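Local coordinates for protein glycoside transferase (Listeria monocytogenes, PDB 6R2M) that is a monomeric extracellular glycoside hydrolase that probably acts on exopolysaccharide, at residues F80-E83 with I87-E90; D187-E192 with E251-S256; F233-L238 with A278-I283. One frame throughout, in Å; residues are numbered along the deposited sequence.

In the fold
The chain is rich in helix, consistent with the (α/α)6 barrel of family 8 glycoside hydrolases. Contact 1 comes first along the chain, in the loop between helix 66-79 and helix 100-116. It is complete before the other two begin. The segments of contacts 2 and 3 alternate, in the order 187-192, 233-238, 251-256 and 278-283. Their centres are about 17 Å apart, and they touch where F233 of helix 228-241 packs on P188 and F189. The centre of contact 1 lies about 34 Å from that of contact 2 and 38 Å from that of contact 3, across the chain's centre. The contacts thus tie loops and helices together on opposite sides of the molecule.

Contact 1 (F80-E83 with I87-E90); sequences FITE and IKWE
F80, I87 and K88 carry this contact, which buries 283 Å² in all. The loop doubles back on itself, and I81 and I87 form a single backbone bridge with their CA atoms 4.6 Å apart. One backbone hydrogen bond holds the two arms, from K88 N to F80 O at 2.9 Å. It is nearly straight at the hydrogen (168°), although the donor is tilted 31° from the carbonyl plane. The K88 side chain starts over the same oxygen, with K88 CG 3.5 Å from F80 O. From there it runs extended, and its far end departs from residues 80-83. Its NZ hydrogen-bonds to T92 O, so the charged end is tied to the same loop further on.

The F80 ring turns its edge to the other arm. K88 O lies in the plane of the ring, 3.5 Å from F80 CD2. The first torsion of F80 sets CG beside its own backbone N (chi1 -69°), and the ring extends along residues 88-90. Beside the bridge, on the side of the isoleucine side chains, the contact is apolar. I87 CG2 meets F80 CB, and the I81 and I87 side chains run alongside each other in the same direction, with their CG1 atoms 4.2 Å apart. T82 CG2 adds a touch on K88 CG, while T82 OG1 is hydrogen-bonded within the turn to D84 OD2 and F86 N.

Three helices close around the apolar side. Helix 50-62 meets F80 and I87 through A50, helix 120-136 meets both isoleucines through I129, and helix 100-116 packs I106 on I87.

Contact 2 (D187-E192 with E251-S256); sequences DPFFTE and ETKKPS. Unlike the reference sequence in segment 251-256: K254 (reference Asn).
P188 and K253 mark the closest backbone approach, with CA atoms 8.5 Å apart, so the two loops meet through side chains alone. The peptide bond before P188 is cis. It belongs to a tight bend in which D187 N bonds to F189 O at 3.0 Å. K253 has a positive phi of 62°, a left-handed backbone conformation.

The lysine uses its aliphatic part. K253 CD comes to 3.5 Å from P188 CG, and P188 CD is almost as near, so the methylene rests on the rim of the proline ring. The lysine chain turns about its CG-CD bond (chi3 -84°), so CE leaves the plane of CB, CG and CD. The proline and lysine side chains lie aslant to each other. P188 CG also sits over one face of the F189 ring, 3.9 Å above its plane and offset toward the rim. K253 CG reaches F189 CE2 at 4.4 Å, so lysine and proline both touch this phenylalanine.

The contact joins the loop before strand 193-195 to the loop after strand 247-249, in what is probably an (α/α)6 barrel. F189 is the buried part. Its ring meets F233 edge-to-face, and V207 and Y248 of neighbouring strands pack on it. K253, by contrast, is exposed. Its loop is shaped by an ST turn, in which T252 OG1 accepts from K254 N at 3.1 Å (158° at the hydrogen). K254 differs from the reference asparagine. Further along, S256 OG is hydrogen-bonded to E206 and Q249.

Contact 3 (F233-L238 with A278-I283); sequences FLQTEL and AKNGKI
L238 and N280 meet where two helices of what is probably an (α/α)6 barrel, as in family 8 glycoside hydrolases, cross: helix 228-241 and the first turns of helix 278-290. The local axes pass 11.8 Å apart at 56°. That is a wide spacing, and the closest CA pair, Q235 and N280, is 8.0 Å apart. The contact is accordingly small and buries 168 Å².

The more closely packed part is built on L238, which is buried and points toward the second helix. Residues 278-283 alone cover 61 Å² of it. It faces both N280 and I283, with one methyl to each. Its CD1 is 4.3 Å from N280 OD1, a long approach. More of the second helix packs on the same leucine through T284 and L287, and F272 of helix 262-274 and V244 also touch it. F272 also packs on N280, so the two residues share this aromatic neighbour.

The looser margins are the partly exposed Q235 and N280 amides and the exposed I283. Q235 and N280 cross at about a right angle, with their amide planes 49° apart. N280 ND2 rests 3.9 Å from the aliphatic Q235 CG. The Q235 side chain runs extended beyond CG, which carries its amide past the asparagine. Both amide nitrogens donate to Q277 OE1, just before helix 278-290, so this one oxygen links the two amides, which do not bond each other.

I283 borders L238 on its other flank. The two side chains run antiparallel alongside each other. The I283 branch anti to the backbone N makes the touch, with I283 CG2 at 4.1 Å from L238 CD2.

Contact 1 (F80-E83 with I87-E90)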
ATOM      1  N   PHE A  80       0.849   7.427 -16.676  1.00  7.91           N
ATOM      2  CA  PHE A  80       0.892   6.066 -16.154  1.00  9.96           C
ATOM      3  C   PHE A  80      -0.002   5.094 -16.905  1.00  9.20           C
ATOM      4  O   PHE A  80       0.375   3.928 -17.077  1.00 10.60           O
ATOM      5  CB  PHE A  80       0.493   6.044 -14.673  1.00  9.09           C
ATOM      6  CG  PHE A  80       1.491   6.696 -13.748  1.00  7.78           C
ATOM      7  CD1 PHE A  80       1.439   8.059 -13.494  1.00  7.08           C
ATOM      8  CD2 PHE A  80       2.467   5.940 -13.114  1.00  7.89           C
ATOM      9  CE1 PHE A  80       2.351   8.663 -12.621  1.00  9.95           C
ATOM     10  CE2 PHE A  80       3.386   6.543 -12.243  1.00  7.02           C
ATOM     11  CZ  PHE A  80       3.320   7.899 -12.003  1.00  6.82           C
ATOM     12  N   ILE A  81      -1.176   5.522 -17.360  1.00  9.77           N
ATOM     13  CA  ILE A  81      -2.150   4.599 -17.938  1.00  9.92           C
ATOM     14  C   ILE A  81      -1.879   4.420 -19.424  1.00 12.57           C
ATOM     15  O   ILE A  81      -1.830   5.399 -20.183  1.00 14.35           O
ATOM     16  CB  ILE A  81      -3.583   5.087 -17.698  1.00  8.60           C
ATOM     17  CG1 ILE A  81      -3.831   5.185 -16.191  1.00 12.12           C
ATOM     18  CG2 ILE A  81      -4.560   4.101 -18.334  1.00 12.66           C
ATOM     19  CD1 ILE A  81      -5.166   5.786 -15.834  1.00 12.52           C
ATOM     20  N   THR A  82      -1.715   3.169 -19.842  1.00 11.49           N
ATOM     21  CA  THR A  82      -1.489   2.875 -21.252  1.00  9.70           C
ATOM     22  C   THR A  82      -2.795   2.921 -22.036  1.00 15.06           C
ATOM     23  O   THR A  82      -3.891   3.006 -21.478  1.00 14.35           O
ATOM     24  CB  THR A  82      -0.847   1.507 -21.427  1.00 11.18           C
ATOM     25  OG1 THR A  82      -1.800   0.482 -21.103  1.00 12.83           O
ATOM     26  CG2 THR A  82       0.397   1.386 -20.555  1.00 10.63           C
ATOM     27  N   GLU A  83      -2.667   2.820 -23.360  1.00 15.95           N
ATOM     28  CA  GLU A  83      -3.859   2.835 -24.196  1.00 19.95           C
ATOM     29  C   GLU A  83      -4.716   1.589 -24.006  1.00 19.76           C
ATOM     30  O   GLU A  83      -5.912   1.631 -24.309  1.00 18.64           O
ATOM     31  CB  GLU A  83      -3.470   3.004 -25.666  1.00 29.19           C
ATOM     32  CG  GLU A  83      -2.824   1.790 -26.307  1.00 37.47           C
ATOM     33  CD  GLU A  83      -2.333   2.075 -27.718  1.00 43.37           C
ATOM     34  OE1 GLU A  83      -2.934   2.935 -28.401  1.00 41.64           O
ATOM     35  OE2 GLU A  83      -1.345   1.437 -28.143  1.00 43.30           O
ATOM     36  N   ILE A  87      -1.701   0.208 -15.792  1.00  6.70           N
ATOM     37  CA  ILE A  87      -1.032   1.260 -15.023  1.00  8.56           C
ATOM     38  C   ILE A  87       0.432   0.859 -14.902  1.00  7.67           C
ATOM     39  O   ILE A  87       0.753  -0.124 -14.226  1.00  8.76           O
ATOM     40  CB  ILE A  87      -1.662   1.469 -13.634  1.00  6.77           C
ATOM     41  CG1 ILE A  87      -3.129   1.892 -13.736  1.00  8.04           C
ATOM     42  CG2 ILE A  87      -0.882   2.552 -12.867  1.00  7.48           C
ATOM     43  CD1 ILE A  87      -3.837   1.977 -12.380  1.00 11.18           C
ATOM     44  N   LYS A  88       1.326   1.599 -15.570  1.00  7.87           N
ATOM     45  CA  LYS A  88       2.759   1.370 -15.397  1.00  5.59           C
ATOM     46  C   LYS A  88       3.149   1.516 -13.929  1.00  7.27           C
ATOM     47  O   LYS A  88       2.728   2.461 -13.262  1.00  8.46           O
ATOM     48  CB  LYS A  88       3.555   2.378 -16.223  1.00  9.06           C
ATOM     49  CG  LYS A  88       3.409   2.254 -17.713  1.00 11.45           C
ATOM     50  CD  LYS A  88       4.245   3.342 -18.357  1.00 14.20           C
ATOM     51  CE  LYS A  88       4.245   3.244 -19.866  1.00 26.96           C
ATOM     52  NZ  LYS A  88       5.079   4.338 -20.433  1.00 21.73           N
ATOM     53  N   TRP A  89       3.977   0.594 -13.419  1.00  6.99           N
ATOM     54  CA  TRP A  89       4.353   0.707 -12.007  1.00  5.68           C
ATOM     55  C   TRP A  89       5.255   1.914 -11.757  1.00  8.77           C
ATOM     56  O   TRP A  89       5.329   2.387 -10.621  1.00  6.80           O
ATOM     57  CB  TRP A  89       5.003  -0.596 -11.500  1.00  6.11           C
ATOM     58  CG  TRP A  89       6.406  -0.835 -11.968  1.00  6.61           C
ATOM     59  CD1 TRP A  89       6.798  -1.526 -13.084  1.00 10.32           C
ATOM     60  CD2 TRP A  89       7.616  -0.394 -11.328  1.00  9.02           C
ATOM     61  NE1 TRP A  89       8.174  -1.540 -13.171  1.00  9.43           N
ATOM     62  CE2 TRP A  89       8.696  -0.851 -12.108  1.00 11.62           C
ATOM     63  CE3 TRP A  89       7.890   0.333 -10.162  1.00 10.90           C
ATOM     64  CZ2 TRP A  89      10.030  -0.590 -11.775  1.00 10.21           C
ATOM     65  CZ3 TRP A  89       9.217   0.588  -9.831  1.00 13.80           C
ATOM     66  CH2 TRP A  89      10.269   0.130 -10.634  1.00 14.85           C
ATOM     67  N   GLU A  90       5.923   2.436 -12.792  1.00  6.45           N
ATOM     68  CA  GLU A  90       6.577   3.740 -12.704  1.00  6.95           C
ATOM     69  C   GLU A  90       6.497   4.415 -14.067  1.00  7.58           C
ATOM     70  O   GLU A  90       6.322   3.762 -15.101  1.00  8.94           O
ATOM     71  CB  GLU A  90       8.030   3.628 -12.205  1.00  9.85           C
ATOM     72  CG  GLU A  90       9.019   3.021 -13.185  1.00 10.17           C
ATOM     73  CD  GLU A  90      10.448   3.055 -12.650  1.00 13.81           C
ATOM     74  OE1 GLU A  90      10.718   3.847 -11.713  1.00 11.07           O
ATOM     75  OE2 GLU A  90      11.290   2.289 -13.162  1.00 12.48           O
TER

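Contact 2 (D187-E192 with E251-S256)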
ATOM      1  N   ASP A 187       5.893 -18.596  10.785  1.00  9.15           N
ATOM      2  CA  ASP A 187       6.590 -19.444  11.761  1.00 10.27           C
ATOM      3  C   ASP A 187       7.920 -18.876  12.258  1.00 11.83           C
ATOM      4  O   ASP A 187       8.953 -19.563  12.191  1.00 13.89           O
ATOM      5  CB  ASP A 187       6.814 -20.833  11.160  1.00 11.48           C
ATOM      6  CG  ASP A 187       7.133 -21.885  12.212  1.00 25.74           C
ATOM      7  OD1 ASP A 187       6.697 -21.729  13.373  1.00 25.13           O
ATOM      8  OD2 ASP A 187       7.840 -22.864  11.875  1.00 26.40           O
ATOM      9  N   PRO A 188       7.945 -17.655  12.813  1.00  8.52           N
ATOM     10  CA  PRO A 188       6.809 -16.761  13.073  1.00  8.35           C
ATOM     11  C   PRO A 188       6.554 -15.765  11.938  1.00  9.46           C
ATOM     12  O   PRO A 188       5.637 -14.957  12.058  1.00  9.58           O
ATOM     13  CB  PRO A 188       7.242 -16.035  14.350  1.00  7.60           C
ATOM     14  CG  PRO A 188       8.724 -15.887  14.154  1.00 11.06           C
ATOM     15  CD  PRO A 188       9.192 -17.112  13.385  1.00 10.37           C
ATOM     16  N   PHE A 189       7.348 -15.827  10.868  1.00  5.81           N
ATOM     17  CA  PHE A 189       7.187 -14.941   9.725  1.00  7.23           C
ATOM     18  C   PHE A 189       6.493 -15.661   8.583  1.00  6.96           C
ATOM     19  O   PHE A 189       6.641 -16.871   8.403  1.00  7.46           O
ATOM     20  CB  PHE A 189       8.540 -14.417   9.250  1.00  7.35           C
ATOM     21  CG  PHE A 189       9.349 -13.787  10.338  1.00  7.19           C
ATOM     22  CD1 PHE A 189       8.988 -12.545  10.857  1.00  7.99           C
ATOM     23  CD2 PHE A 189      10.479 -14.428  10.835  1.00  9.34           C
ATOM     24  CE1 PHE A 189       9.739 -11.954  11.868  1.00  9.99           C
ATOM     25  CE2 PHE A 189      11.236 -13.836  11.844  1.00 12.65           C
ATOM     26  CZ  PHE A 189      10.859 -12.598  12.353  1.00 10.15           C
ATOM     27  N   PHE A 190       5.742 -14.891   7.804  1.00  7.05           N
ATOM     28  CA  PHE A 190       5.044 -15.436   6.647  1.00  7.60           C
ATOM     29  C   PHE A 190       6.032 -15.756   5.533  1.00  7.73           C
ATOM     30  O   PHE A 190       6.970 -14.990   5.280  1.00  8.64           O
ATOM     31  CB  PHE A 190       4.036 -14.430   6.102  1.00  6.78           C
ATOM     32  CG  PHE A 190       2.869 -14.175   6.998  1.00  6.49           C
ATOM     33  CD1 PHE A 190       1.756 -14.993   6.960  1.00  8.34           C
ATOM     34  CD2 PHE A 190       2.855 -13.064   7.848  1.00  7.44           C
ATOM     35  CE1 PHE A 190       0.663 -14.733   7.766  1.00  6.25           C
ATOM     36  CE2 PHE A 190       1.764 -12.807   8.665  1.00  7.17           C
ATOM     37  CZ  PHE A 190       0.672 -13.632   8.620  1.00  6.95           C
ATOM     38  N   THR A 191       5.789 -16.874   4.842  1.00  7.57           N
ATOM     39  CA  THR A 191       6.390 -17.092   3.531  1.00  9.41           C
ATOM     40  C   THR A 191       5.779 -16.101   2.557  1.00  9.46           C
ATOM     41  O   THR A 191       4.563 -16.123   2.339  1.00  9.69           O
ATOM     42  CB  THR A 191       6.112 -18.506   3.035  1.00  9.23           C
ATOM     43  OG1 THR A 191       4.717 -18.775   3.194  1.00  8.24           O
ATOM     44  CG2 THR A 191       6.921 -19.527   3.797  1.00 11.68           C
ATOM     45  N   GLU A 192       6.603 -15.246   1.964  1.00  8.01           N
ATOM     46  CA  GLU A 192       6.057 -14.123   1.216  1.00  6.10           C
ATOM     47  C   GLU A 192       5.634 -14.476  -0.198  1.00 10.11           C
ATOM     48  O   GLU A 192       4.863 -13.716  -0.797  1.00 10.05           O
ATOM     49  CB  GLU A 192       7.084 -12.993   1.130  1.00  8.84           C
ATOM     50  CG  GLU A 192       7.505 -12.452   2.486  1.00 11.05           C
ATOM     51  CD  GLU A 192       8.807 -13.057   2.992  1.00 12.31           C
ATOM     52  OE1 GLU A 192       9.130 -14.204   2.615  1.00 12.08           O
ATOM     53  OE2 GLU A 192       9.519 -12.372   3.765  1.00 12.30           O
ATOM     54  N   GLU A 251      16.545 -16.888  10.813  1.00 23.46           N
ATOM     55  CA  GLU A 251      17.130 -18.021  11.521  1.00 24.05           C
ATOM     56  C   GLU A 251      17.202 -17.763  13.021  1.00 27.05           C
ATOM     57  O   GLU A 251      16.949 -18.667  13.825  1.00 30.49           O
ATOM     58  CB  GLU A 251      18.513 -18.321  10.947  1.00 26.28           C
ATOM     59  CG  GLU A 251      18.541 -18.412   9.413  1.00 36.38           C
ATOM     60  CD  GLU A 251      18.955 -17.111   8.717  1.00 38.88           C
ATOM     61  OE1 GLU A 251      19.969 -17.136   7.986  1.00 38.11           O
ATOM     62  OE2 GLU A 251      18.267 -16.071   8.874  1.00 26.44           O
ATOM     63  N   THR A 252      17.525 -16.531  13.416  1.00 18.32           N
ATOM     64  CA  THR A 252      17.715 -16.179  14.815  1.00 21.35           C
ATOM     65  C   THR A 252      16.532 -15.439  15.415  1.00 21.46           C
ATOM     66  O   THR A 252      16.434 -15.354  16.645  1.00 18.15           O
ATOM     67  CB  THR A 252      18.957 -15.294  14.971  1.00 20.23           C
ATOM     68  OG1 THR A 252      18.758 -14.091  14.216  1.00 20.83           O
ATOM     69  CG2 THR A 252      20.187 -15.999  14.441  1.00 18.59           C
ATOM     70  N   LYS A 253      15.656 -14.886  14.573  1.00 17.20           N
ATOM     71  CA  LYS A 253      14.586 -13.969  14.964  1.00 16.23           C
ATOM     72  C   LYS A 253      15.130 -12.679  15.578  1.00 16.69           C
ATOM     73  O   LYS A 253      14.396 -11.943  16.246  1.00 19.62           O
ATOM     74  CB  LYS A 253      13.586 -14.639  15.912  1.00 19.44           C
ATOM     75  CG  LYS A 253      12.973 -15.908  15.347  1.00 22.53           C
ATOM     76  CD  LYS A 253      11.660 -16.238  16.041  1.00 33.04           C
ATOM     77  CE  LYS A 253      11.864 -17.012  17.332  1.00 32.70           C
ATOM     78  NZ  LYS A 253      10.559 -17.517  17.850  1.00 31.79           N
ATOM     79  N   LYS A 254      16.401 -12.384  15.352  1.00 16.15           N
ATOM     80  CA  LYS A 254      16.994 -11.141  15.821  1.00 17.29           C
ATOM     81  C   LYS A 254      16.912 -10.065  14.740  1.00 14.95           C
ATOM     82  O   LYS A 254      16.912 -10.374  13.542  1.00 13.18           O
ATOM     83  CB  LYS A 254      18.449 -11.366  16.225  1.00 19.27           C
ATOM     84  CG  LYS A 254      18.566 -12.270  17.443  1.00 25.66           C
ATOM     85  CD  LYS A 254      19.994 -12.412  17.934  1.00 34.94           C
ATOM     86  CE  LYS A 254      20.015 -12.675  19.433  1.00 35.74           C
ATOM     87  NZ  LYS A 254      18.657 -13.021  19.951  1.00 39.48           N
ATOM     88  N   PRO A 255      16.821  -8.794  15.127  1.00 13.92           N
ATOM     89  CA  PRO A 255      16.754  -7.728  14.119  1.00 10.37           C
ATOM     90  C   PRO A 255      18.039  -7.681  13.300  1.00 11.95           C
ATOM     91  O   PRO A 255      19.126  -7.957  13.807  1.00 13.90           O
ATOM     92  CB  PRO A 255      16.560  -6.453  14.955  1.00 11.78           C
ATOM     93  CG  PRO A 255      16.254  -6.924  16.350  1.00 22.43           C
ATOM     94  CD  PRO A 255      16.873  -8.265  16.498  1.00 14.51           C
ATOM     95  N   SER A 256      17.905  -7.358  12.003  1.00  9.60           N
ATOM     96  CA  SER A 256      19.087  -7.206  11.158  1.00 10.02           C
ATOM     97  C   SER A 256      19.947  -6.045  11.616  1.00 13.72           C
ATOM     98  O   SER A 256      21.172  -6.084  11.480  1.00 13.82           O
ATOM     99  CB  SER A 256      18.679  -6.988   9.707  1.00 14.27           C
ATOM    100  OG  SER A 256      17.889  -8.067   9.254  1.00 11.36           O
TER

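Contact 3 (F233-L238 with A278-I283)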
ATOM      1  N   PHE A 233       4.675 -12.895  17.762  1.00  7.96           N
ATOM      2  CA  PHE A 233       5.964 -12.246  17.568  1.00  7.31           C
ATOM      3  C   PHE A 233       5.841 -10.741  17.786  1.00  6.79           C
ATOM      4  O   PHE A 233       6.660 -10.133  18.475  1.00  9.04           O
ATOM      5  CB  PHE A 233       6.501 -12.541  16.166  1.00  9.07           C
ATOM      6  CG  PHE A 233       7.806 -11.866  15.884  1.00 10.33           C
ATOM      7  CD1 PHE A 233       8.974 -12.367  16.402  1.00 13.95           C
ATOM      8  CD2 PHE A 233       7.853 -10.719  15.103  1.00 14.05           C
ATOM      9  CE1 PHE A 233      10.190 -11.738  16.154  1.00 15.46           C
ATOM     10  CE2 PHE A 233       9.068 -10.086  14.844  1.00 16.34           C
ATOM     11  CZ  PHE A 233      10.229 -10.602  15.372  1.00 13.98           C
ATOM     12  N   LEU A 234       4.823 -10.122  17.195  1.00  7.58           N
ATOM     13  CA  LEU A 234       4.645  -8.682  17.361  1.00  7.99           C
ATOM     14  C   LEU A 234       4.461  -8.321  18.823  1.00  9.85           C
ATOM     15  O   LEU A 234       5.076  -7.371  19.323  1.00 10.56           O
ATOM     16  CB  LEU A 234       3.451  -8.194  16.531  1.00  6.94           C
ATOM     17  CG  LEU A 234       3.544  -8.295  15.008  1.00  6.52           C
ATOM     18  CD1 LEU A 234       2.256  -7.787  14.379  1.00  7.12           C
ATOM     19  CD2 LEU A 234       4.742  -7.535  14.454  1.00  7.76           C
ATOM     20  N   GLN A 235       3.614  -9.076  19.529  1.00  8.61           N
ATOM     21  CA  GLN A 235       3.342  -8.772  20.929  1.00 12.61           C
ATOM     22  C   GLN A 235       4.597  -8.903  21.779  1.00 10.04           C
ATOM     23  O   GLN A 235       4.858  -8.057  22.648  1.00 11.61           O
ATOM     24  CB  GLN A 235       2.225  -9.677  21.455  1.00 12.83           C
ATOM     25  CG  GLN A 235       0.842  -9.279  20.945  1.00 18.63           C
ATOM     26  CD  GLN A 235      -0.224 -10.299  21.290  1.00 28.11           C
ATOM     27  OE1 GLN A 235       0.066 -11.334  21.891  1.00 28.31           O
ATOM     28  NE2 GLN A 235      -1.467 -10.014  20.908  1.00 20.83           N
ATOM     29  N   THR A 236       5.397  -9.947  21.544  1.00  7.43           N
ATOM     30  CA  THR A 236       6.567 -10.160  22.393  1.00 11.17           C
ATOM     31  C   THR A 236       7.685  -9.169  22.080  1.00 11.32           C
ATOM     32  O   THR A 236       8.433  -8.778  22.984  1.00 12.58           O
ATOM     33  CB  THR A 236       7.070 -11.602  22.270  1.00 15.74           C
ATOM     34  OG1 THR A 236       7.506 -11.863  20.925  1.00 14.53           O
ATOM     35  CG2 THR A 236       5.972 -12.588  22.650  1.00 13.73           C
ATOM     36  N   GLU A 237       7.808  -8.732  20.824  1.00 10.45           N
ATOM     37  CA  GLU A 237       8.754  -7.665  20.503  1.00 10.79           C
ATOM     38  C   GLU A 237       8.369  -6.371  21.211  1.00 10.03           C
ATOM     39  O   GLU A 237       9.208  -5.722  21.848  1.00 10.75           O
ATOM     40  CB  GLU A 237       8.819  -7.443  18.987  1.00 14.33           C
ATOM     41  CG  GLU A 237       9.644  -8.464  18.231  1.00 14.36           C
ATOM     42  CD  GLU A 237      11.104  -8.456  18.657  1.00 18.07           C
ATOM     43  OE1 GLU A 237      11.893  -7.612  18.161  1.00 15.42           O
ATOM     44  OE2 GLU A 237      11.455  -9.300  19.507  1.00 19.64           O
ATOM     45  N   LEU A 238       7.091  -5.985  21.125  1.00  9.82           N
ATOM     46  CA  LEU A 238       6.659  -4.752  21.783  1.00 11.49           C
ATOM     47  C   LEU A 238       6.839  -4.836  23.294  1.00 13.87           C
ATOM     48  O   LEU A 238       7.305  -3.880  23.932  1.00 14.25           O
ATOM     49  CB  LEU A 238       5.204  -4.466  21.435  1.00 13.30           C
ATOM     50  CG  LEU A 238       4.986  -3.728  20.120  1.00 15.22           C
ATOM     51  CD1 LEU A 238       3.491  -3.569  19.888  1.00 18.51           C
ATOM     52  CD2 LEU A 238       5.693  -2.369  20.117  1.00 13.68           C
ATOM     53  N   ALA A 278      -6.405  -2.414  21.283  1.00 11.03           N
ATOM     54  CA  ALA A 278      -6.371  -0.959  21.421  1.00 11.22           C
ATOM     55  C   ALA A 278      -5.129  -0.482  22.171  1.00 12.42           C
ATOM     56  O   ALA A 278      -4.547   0.551  21.820  1.00 10.86           O
ATOM     57  CB  ALA A 278      -7.642  -0.474  22.123  1.00 15.16           C
ATOM     58  N   LYS A 279      -4.710  -1.210  23.208  1.00 11.44           N
ATOM     59  CA  LYS A 279      -3.520  -0.806  23.949  1.00 11.24           C
ATOM     60  C   LYS A 279      -2.278  -0.859  23.069  1.00 12.66           C
ATOM     61  O   LYS A 279      -1.467   0.078  23.057  1.00 11.96           O
ATOM     62  CB  LYS A 279      -3.345  -1.690  25.180  1.00 18.47           C
ATOM     63  CG  LYS A 279      -2.177  -1.284  26.061  1.00 16.25           C
ATOM     64  CD  LYS A 279      -2.192  -2.084  27.357  1.00 30.34           C
ATOM     65  CE  LYS A 279      -3.595  -2.086  27.965  1.00 34.01           C
ATOM     66  NZ  LYS A 279      -3.706  -2.928  29.188  1.00 36.77           N
ATOM     67  N   ASN A 280      -2.118  -1.951  22.319  1.00  9.96           N
ATOM     68  CA  ASN A 280      -0.981  -2.057  21.415  1.00  9.38           C
ATOM     69  C   ASN A 280      -1.041  -0.987  20.337  1.00 10.43           C
ATOM     70  O   ASN A 280      -0.002  -0.446  19.938  1.00  9.21           O
ATOM     71  CB  ASN A 280      -0.930  -3.450  20.785  1.00 10.42           C
ATOM     72  CG  ASN A 280      -0.408  -4.508  21.743  1.00 13.31           C
ATOM     73  OD1 ASN A 280       0.266  -4.197  22.723  1.00 14.37           O
ATOM     74  ND2 ASN A 280      -0.721  -5.769  21.459  1.00 11.22           N
ATOM     75  N   GLY A 281      -2.251  -0.659  19.863  1.00  8.66           N
ATOM     76  CA  GLY A 281      -2.388   0.370  18.845  1.00 11.45           C
ATOM     77  C   GLY A 281      -2.017   1.750  19.349  1.00 12.28           C
ATOM     78  O   GLY A 281      -1.504   2.566  18.585  1.00 10.70           O
ATOM     79  N   LYS A 282      -2.284   2.030  20.632  1.00 10.82           N
ATOM     80  CA  LYS A 282      -1.803   3.268  21.249  1.00 12.36           C
ATOM     81  C   LYS A 282      -0.280   3.306  21.291  1.00 11.75           C
ATOM     82  O   LYS A 282       0.336   4.345  21.006  1.00 10.74           O
ATOM     83  CB  LYS A 282      -2.360   3.393  22.668  1.00 15.84           C
ATOM     84  CG  LYS A 282      -3.844   3.679  22.762  1.00 25.89           C
ATOM     85  CD  LYS A 282      -4.273   3.840  24.222  1.00 26.74           C
ATOM     86  CE  LYS A 282      -5.337   2.816  24.602  1.00 31.99           C
ATOM     87  NZ  LYS A 282      -6.693   3.424  24.757  1.00 34.96           N
ATOM     88  N   ILE A 283       0.340   2.185  21.665  1.00  8.20           N
ATOM     89  CA  ILE A 283       1.798   2.110  21.739  1.00  7.33           C
ATOM     90  C   ILE A 283       2.427   2.367  20.378  1.00 10.19           C
ATOM     91  O   ILE A 283       3.407   3.108  20.266  1.00  9.20           O
ATOM     92  CB  ILE A 283       2.226   0.749  22.317  1.00 11.87           C
ATOM     93  CG1 ILE A 283       1.793   0.680  23.790  1.00 12.51           C
ATOM     94  CG2 ILE A 283       3.731   0.563  22.176  1.00 13.34           C
ATOM     95  CD1 ILE A 283       1.912  -0.706  24.400  1.00 18.66           C
TER